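Local coordinates for Ice-binding protein (Flavobacteriaceae bacterium, PDB 5UYT), which probably binds ice as an antifreeze protein, with two ice-binding-like domains built as right-handed beta-helices joined by a short linker, at residues N287-D292 against V335-I340; A208-P213 against T308-L313. All coordinates share one frame; numbering follows the deposited sequence.

Contact 1 of 2, residues N287-D292 against V335-I340; sequences NTLPTD and VFVIKI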
loop_
_atom_site.group_PDB
_atom_site.type_symbol
_atom_site.label_atom_id
_atom_site.label_comp_id
_atom_site.label_asym_id
_atom_site.label_seq_id
_atom_site.Cartn_x
_atom_site.Cartn_y
_atom_site.Cartn_z
ATOM N N ASN A 287 -12.520 6.429 -14.229
ATOM C CA ASN A 287 -11.948 7.772 -14.408
ATOM C C ASN A 287 -12.522 8.813 -13.449
ATOM O O ASN A 287 -11.799 9.729 -13.023
ATOM C CB ASN A 287 -12.103 8.248 -15.867
ATOM C CG ASN A 287 -11.105 9.330 -16.224
ATOM O OD1 ASN A 287 -9.941 9.258 -15.826
ATOM N ND2 ASN A 287 -11.546 10.334 -16.964
ATOM N N THR A 288 -13.804 8.679 -13.103
ATOM C CA THR A 288 -14.490 9.669 -12.265
ATOM C C THR A 288 -14.533 9.346 -10.737
ATOM O O THR A 288 -14.999 10.156 -9.939
ATOM C CB THR A 288 -15.898 10.062 -12.817
ATOM O OG1 THR A 288 -16.724 8.908 -12.938
ATOM C CG2 THR A 288 -15.802 10.742 -14.210
ATOM N N LEU A 289 -14.047 8.173 -10.328
ATOM C CA LEU A 289 -13.861 7.895 -8.890
ATOM C C LEU A 289 -12.915 8.925 -8.292
ATOM O O LEU A 289 -11.850 9.170 -8.838
ATOM C CB LEU A 289 -13.238 6.491 -8.637
ATOM C CG LEU A 289 -14.193 5.305 -8.811
ATOM C CD1 LEU A 289 -13.436 3.968 -8.847
ATOM C CD2 LEU A 289 -15.305 5.320 -7.739
ATOM N N PRO A 290 -13.291 9.501 -7.143
ATOM C CA PRO A 290 -12.408 10.449 -6.415
ATOM C C PRO A 290 -11.104 9.811 -5.967
ATOM O O PRO A 290 -11.099 8.656 -5.517
ATOM C CB PRO A 290 -13.250 10.869 -5.193
ATOM C CG PRO A 290 -14.631 10.379 -5.477
ATOM C CD PRO A 290 -14.542 9.231 -6.423
ATOM N N THR A 291 -9.999 10.546 -6.105
ATOM C CA THR A 291 -8.681 10.040 -5.688
ATOM C C THR A 291 -8.588 10.084 -4.161
ATOM O O THR A 291 -8.917 11.113 -3.561
ATOM C CB THR A 291 -7.576 10.950 -6.257
ATOM O OG1 THR A 291 -7.576 10.803 -7.676
ATOM C CG2 THR A 291 -6.185 10.576 -5.715
ATOM N N ASP A 292 -8.190 8.973 -3.544
ATOM C CA ASP A 292 -7.892 8.969 -2.098
ATOM C C ASP A 292 -6.446 9.389 -1.845
ATOM O O ASP A 292 -6.157 10.179 -0.947
ATOM C CB ASP A 292 -8.063 7.548 -1.542
ATOM C CG ASP A 292 -9.485 7.095 -1.573
ATOM O OD1 ASP A 292 -10.375 7.916 -1.260
ATOM O OD2 ASP A 292 -9.734 5.928 -1.903
ATOM N N VAL A 335 -11.454 -3.558 -2.605
ATOM C CA VAL A 335 -11.262 -3.181 -4.012
ATOM C C VAL A 335 -10.076 -2.187 -4.075
ATOM O O VAL A 335 -9.909 -1.320 -3.183
ATOM C CB VAL A 335 -12.520 -2.460 -4.549
ATOM C CG1 VAL A 335 -12.259 -1.784 -5.910
ATOM C CG2 VAL A 335 -13.690 -3.430 -4.645
ATOM N N PHE A 336 -9.287 -2.309 -5.134
ATOM C CA PHE A 336 -8.165 -1.419 -5.380
ATOM C C PHE A 336 -8.370 -0.823 -6.752
ATOM O O PHE A 336 -8.556 -1.567 -7.742
ATOM C CB PHE A 336 -6.867 -2.221 -5.413
ATOM C CG PHE A 336 -6.599 -3.001 -4.157
ATOM C CD1 PHE A 336 -5.698 -2.503 -3.212
ATOM C CD2 PHE A 336 -7.226 -4.237 -3.930
ATOM C CE1 PHE A 336 -5.426 -3.239 -2.051
ATOM C CE2 PHE A 336 -6.951 -4.967 -2.766
ATOM C CZ PHE A 336 -6.062 -4.471 -1.837
ATOM N N VAL A 337 -8.324 0.501 -6.853
ATOM C CA VAL A 337 -8.377 1.115 -8.170
ATOM C C VAL A 337 -7.119 1.951 -8.363
ATOM O O VAL A 337 -6.775 2.762 -7.510
ATOM C CB VAL A 337 -9.647 1.973 -8.361
ATOM C CG1 VAL A 337 -9.542 2.807 -9.651
ATOM C CG2 VAL A 337 -10.910 1.079 -8.413
ATOM N N ILE A 338 -6.427 1.744 -9.483
ATOM C CA ILE A 338 -5.165 2.483 -9.765
ATOM C C ILE A 338 -5.381 3.269 -11.055
ATOM O O ILE A 338 -5.503 2.679 -12.130
ATOM C CB ILE A 338 -3.964 1.504 -9.881
ATOM C CG1 ILE A 338 -3.804 0.803 -8.508
ATOM C CG2 ILE A 338 -2.666 2.273 -10.213
ATOM C CD1 ILE A 338 -2.831 -0.353 -8.489
ATOM N N LYS A 339 -5.525 4.586 -10.935
ATOM C CA LYS A 339 -5.763 5.449 -12.093
ATOM C C LYS A 339 -4.392 5.958 -12.546
ATOM O O LYS A 339 -3.628 6.507 -11.733
ATOM C CB LYS A 339 -6.626 6.667 -11.692
ATOM C CG LYS A 339 -7.994 6.330 -11.124
ATOM C CD LYS A 339 -8.883 7.577 -11.036
ATOM C CE LYS A 339 -8.419 8.461 -9.897
ATOM N NZ LYS A 339 -9.288 9.671 -9.808
ATOM N N ILE A 340 -4.094 5.834 -13.835
ATOM C CA ILE A 340 -2.782 6.275 -14.365
ATOM C C ILE A 340 -3.050 7.310 -15.459
ATOM O O ILE A 340 -3.774 7.007 -16.429
ATOM C CB ILE A 340 -1.975 5.046 -14.909
ATOM C CG1 ILE A 340 -1.605 4.095 -13.764
ATOM C CG2 ILE A 340 -0.743 5.527 -15.686
ATOM C CD1 ILE A 340 -0.958 2.778 -14.243
#

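Contact 2 of 2, residues A208-P213 against T308-L313; sequences AVLTGP and TPHTYL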
loop_
_atom_site.group_PDB
_atom_site.type_symbol
_atom_site.label_atom_id
_atom_site.label_comp_id
_atom_site.label_asym_id
_atom_site.label_seq_id
_atom_site.Cartn_x
_atom_site.Cartn_y
_atom_site.Cartn_z
ATOM N N ALA A 208 -10.827 2.060 11.303
ATOM C CA ALA A 208 -11.827 1.675 10.279
ATOM C C ALA A 208 -11.309 0.657 9.273
ATOM O O ALA A 208 -10.197 0.788 8.764
ATOM C CB ALA A 208 -12.328 2.905 9.530
ATOM N N VAL A 209 -12.123 -0.352 8.962
ATOM C CA VAL A 209 -11.754 -1.380 7.986
ATOM C C VAL A 209 -11.812 -0.774 6.595
ATOM O O VAL A 209 -12.864 -0.239 6.205
ATOM C CB VAL A 209 -12.710 -2.595 8.021
ATOM C CG1 VAL A 209 -12.315 -3.650 6.977
ATOM C CG2 VAL A 209 -12.728 -3.211 9.400
ATOM N N LEU A 210 -10.710 -0.851 5.849
ATOM C CA LEU A 210 -10.680 -0.289 4.493
ATOM C C LEU A 210 -11.419 -1.198 3.520
ATOM O O LEU A 210 -11.195 -2.434 3.508
ATOM C CB LEU A 210 -9.231 -0.059 4.022
ATOM C CG LEU A 210 -8.397 0.965 4.805
ATOM C CD1 LEU A 210 -6.940 1.005 4.296
ATOM C CD2 LEU A 210 -9.027 2.345 4.753
ATOM N N THR A 211 -12.277 -0.584 2.702
ATOM C CA THR A 211 -13.058 -1.285 1.688
ATOM C C THR A 211 -12.586 -0.972 0.291
ATOM O O THR A 211 -12.795 -1.770 -0.624
ATOM C CB THR A 211 -14.559 -0.919 1.759
ATOM O OG1 THR A 211 -14.722 0.500 1.573
ATOM C CG2 THR A 211 -15.131 -1.295 3.087
ATOM N N GLY A 212 -11.962 0.197 0.120
ATOM C CA GLY A 212 -11.732 0.717 -1.221
ATOM C C GLY A 212 -13.062 1.218 -1.808
ATOM O O GLY A 212 -14.114 1.189 -1.134
ATOM N N PRO A 213 -13.023 1.696 -3.057
ATOM C CA PRO A 213 -14.241 2.196 -3.722
ATOM C C PRO A 213 -15.158 1.059 -4.168
ATOM O O PRO A 213 -14.777 -0.115 -4.106
ATOM C CB PRO A 213 -13.674 2.924 -4.944
ATOM C CG PRO A 213 -12.446 2.125 -5.300
ATOM C CD PRO A 213 -11.850 1.762 -3.950
ATOM N N THR A 308 -2.881 -0.385 -0.187
ATOM C CA THR A 308 -4.036 -0.827 0.604
ATOM C C THR A 308 -5.327 -0.402 -0.126
ATOM O O THR A 308 -5.259 0.316 -1.148
ATOM C CB THR A 308 -3.965 -0.241 2.037
ATOM O OG1 THR A 308 -3.676 1.164 1.979
ATOM C CG2 THR A 308 -2.895 -0.972 2.856
ATOM N N PRO A 309 -6.508 -0.866 0.351
ATOM C CA PRO A 309 -7.705 -0.638 -0.453
ATOM C C PRO A 309 -8.094 0.853 -0.521
ATOM O O PRO A 309 -8.477 1.454 0.500
ATOM C CB PRO A 309 -8.797 -1.450 0.283
ATOM C CG PRO A 309 -8.021 -2.522 0.971
ATOM C CD PRO A 309 -6.778 -1.812 1.450
ATOM N N HIS A 310 -7.948 1.424 -1.726
ATOM C CA HIS A 310 -8.129 2.860 -1.993
ATOM C C HIS A 310 -8.263 3.031 -3.510
ATOM O O HIS A 310 -7.944 2.119 -4.274
ATOM C CB HIS A 310 -6.879 3.676 -1.596
ATOM C CG HIS A 310 -6.666 3.826 -0.115
ATOM N ND1 HIS A 310 -5.685 3.127 0.557
ATOM C CD2 HIS A 310 -7.277 4.604 0.810
ATOM C CE1 HIS A 310 -5.697 3.468 1.836
ATOM N NE2 HIS A 310 -6.665 4.353 2.022
ATOM N N THR A 311 -8.636 4.242 -3.911
ATOM C CA THR A 311 -8.435 4.699 -5.260
ATOM C C THR A 311 -7.136 5.526 -5.287
ATOM O O THR A 311 -7.047 6.564 -4.616
ATOM C CB THR A 311 -9.599 5.582 -5.700
ATOM O OG1 THR A 311 -10.823 4.829 -5.660
ATOM C CG2 THR A 311 -9.360 6.084 -7.136
ATOM N N TYR A 312 -6.166 5.095 -6.094
ATOM C CA TYR A 312 -4.870 5.795 -6.194
ATOM C C TYR A 312 -4.802 6.542 -7.499
ATOM O O TYR A 312 -5.402 6.108 -8.492
ATOM C CB TYR A 312 -3.733 4.771 -6.188
ATOM C CG TYR A 312 -3.581 4.115 -4.844
ATOM C CD1 TYR A 312 -2.891 4.769 -3.812
ATOM C CD2 TYR A 312 -4.170 2.867 -4.571
ATOM C CE1 TYR A 312 -2.756 4.184 -2.551
ATOM C CE2 TYR A 312 -4.040 2.277 -3.312
ATOM C CZ TYR A 312 -3.330 2.941 -2.311
ATOM O OH TYR A 312 -3.185 2.408 -1.037
ATOM N N LEU A 313 -4.042 7.632 -7.510
ATOM C CA LEU A 313 -3.709 8.347 -8.752
ATOM C C LEU A 313 -2.189 8.338 -8.963
ATOM O O LEU A 313 -1.411 8.722 -8.070
ATOM C CB LEU A 313 -4.190 9.814 -8.704
ATOM C CG LEU A 313 -3.751 10.675 -9.902
ATOM C CD1 LEU A 313 -4.356 10.223 -11.234
ATOM C CD2 LEU A 313 -4.064 12.144 -9.610
#

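Contact 1 of 2, residues N287-D292 against V335-I340
In the right-handed beta-helix of the second ice-binding-like domain, a long helix runs beside the solenoid, and just past its end Leu289 and Thr291 meet Lys339 and Val337 of strand 336-340. The strand side chains alternate: Val337 and Lys339 face segment 287-292, while Phe336, Ile338 and Ile340 face the other way.

Lys339 makes the polar half of the contact. Its CG lies beside the backbone N, anti to the carbonyl carbon, and the chain then bends at the third torsion (-74°), which turns CE toward the loop. From there NZ gives two hydrogen bonds. One goes to Leu289 O at 2.8 Å, met almost head-on, with a C=O...N angle of 174°. The other goes to Thr291 OG1, 3.0 Å from NZ. Lys339 CE lies 3.3 Å from the same Thr291 OG1. Lys339 is buried, and this pair of oxygens answers part of the demand of its charged end. The site is close to the C-terminal end of helix 270-288, whose dipole would tend to stabilise the positive charge. The Lys339 side chain also touches Thr311 of strand 311-314 and Lys366 of strand 363-367.

The second element is apolar. Leu289 sends its side chain down toward the strand while its carbonyl serves the lysine. The leucine and valine side chains meet at about a right angle, and Pro213 touches Val337 as well. A single methyl does the touching: Leu289 CD1 lies 3.9 Å from Val337 CG2 and 4.1 Å from Val337 CG1.

Contact 2 of 2, residues A208-P213 against T308-L313
Leu210, Gly212 and Pro213 lie against Thr308, Pro309, His310 and Thr311 almost wholly by van der Waals contact; no hydrogen bond crosses between the two segments. Leu210 CB lies 4.0 Å from Pro309 CD, while its CD1 reaches further, 3.7 Å from His310 CE1, and comes against Thr308 CB as well. Pro309 also presses its ring on the linker backbone, CB lying 3.6 Å from Gly212 N. The tightest approach is Pro213 CG against Thr311 OG1 at 3.2 Å; a chi1 of -61° sets that OG1 beside the backbone N, anti to the carbonyl carbon. Gly212 turns the chain with a positive phi of 73°, and a side chain there would run into Pro213 CD.

Segment 208-213 belongs to the linker between the two beta-helical ice-binding-like domains, past Cys205, which is disulfide-bonded to Cys144 in the first domain. It runs over the turn that leads into strand 311-314 of the second solenoid.

Among the polar bonds, several lie inside one segment. In the linker, Thr211 OG1 donates to Gly212 O at 2.9 Å, in the carbonyl plane and on a lone pair. In the turn, Tyr312 OH accepts Thr308 N at 2.9 Å in a nearly straight bond of 167°, and also His310 ND1 at 3.1 Å, with the hydroxyl tilted out of the imidazole plane. An alanine at His310 would probably leave Tyr312 OH without one of its two donors here and open a gap beside Leu210 CD1. Asp47, from the first domain, hydrogen-bonds both Tyr312 OH and Thr308 OG1. His310 CB lies over one face of the Tyr312 ring, offset toward the rim, 3.5 Å above its plane.

Overall arrangement
The two contacts sit about 9 Å apart, centre to centre, and share one part of the second solenoid: strands 336-340 of contact 1 and 311-314 of contact 2 are parallel neighbours. Val337 O lies 2.8 Å from Tyr312 N, probably a hydrogen bond. From the loop of contact 1, Asp292 OD2 accepts Thr311 N, also at 2.8 Å, joining the post-helix chain to the turn under the linker. The linker also touches the residue before strand 336-340: Val335 CB lies 3.3 Å from Pro213 O. Contact 1 joins the chain leaving helix 270-288 to the solenoid; contact 2 joins the interdomain linker to it, with Asp47 reaching in from the first domain.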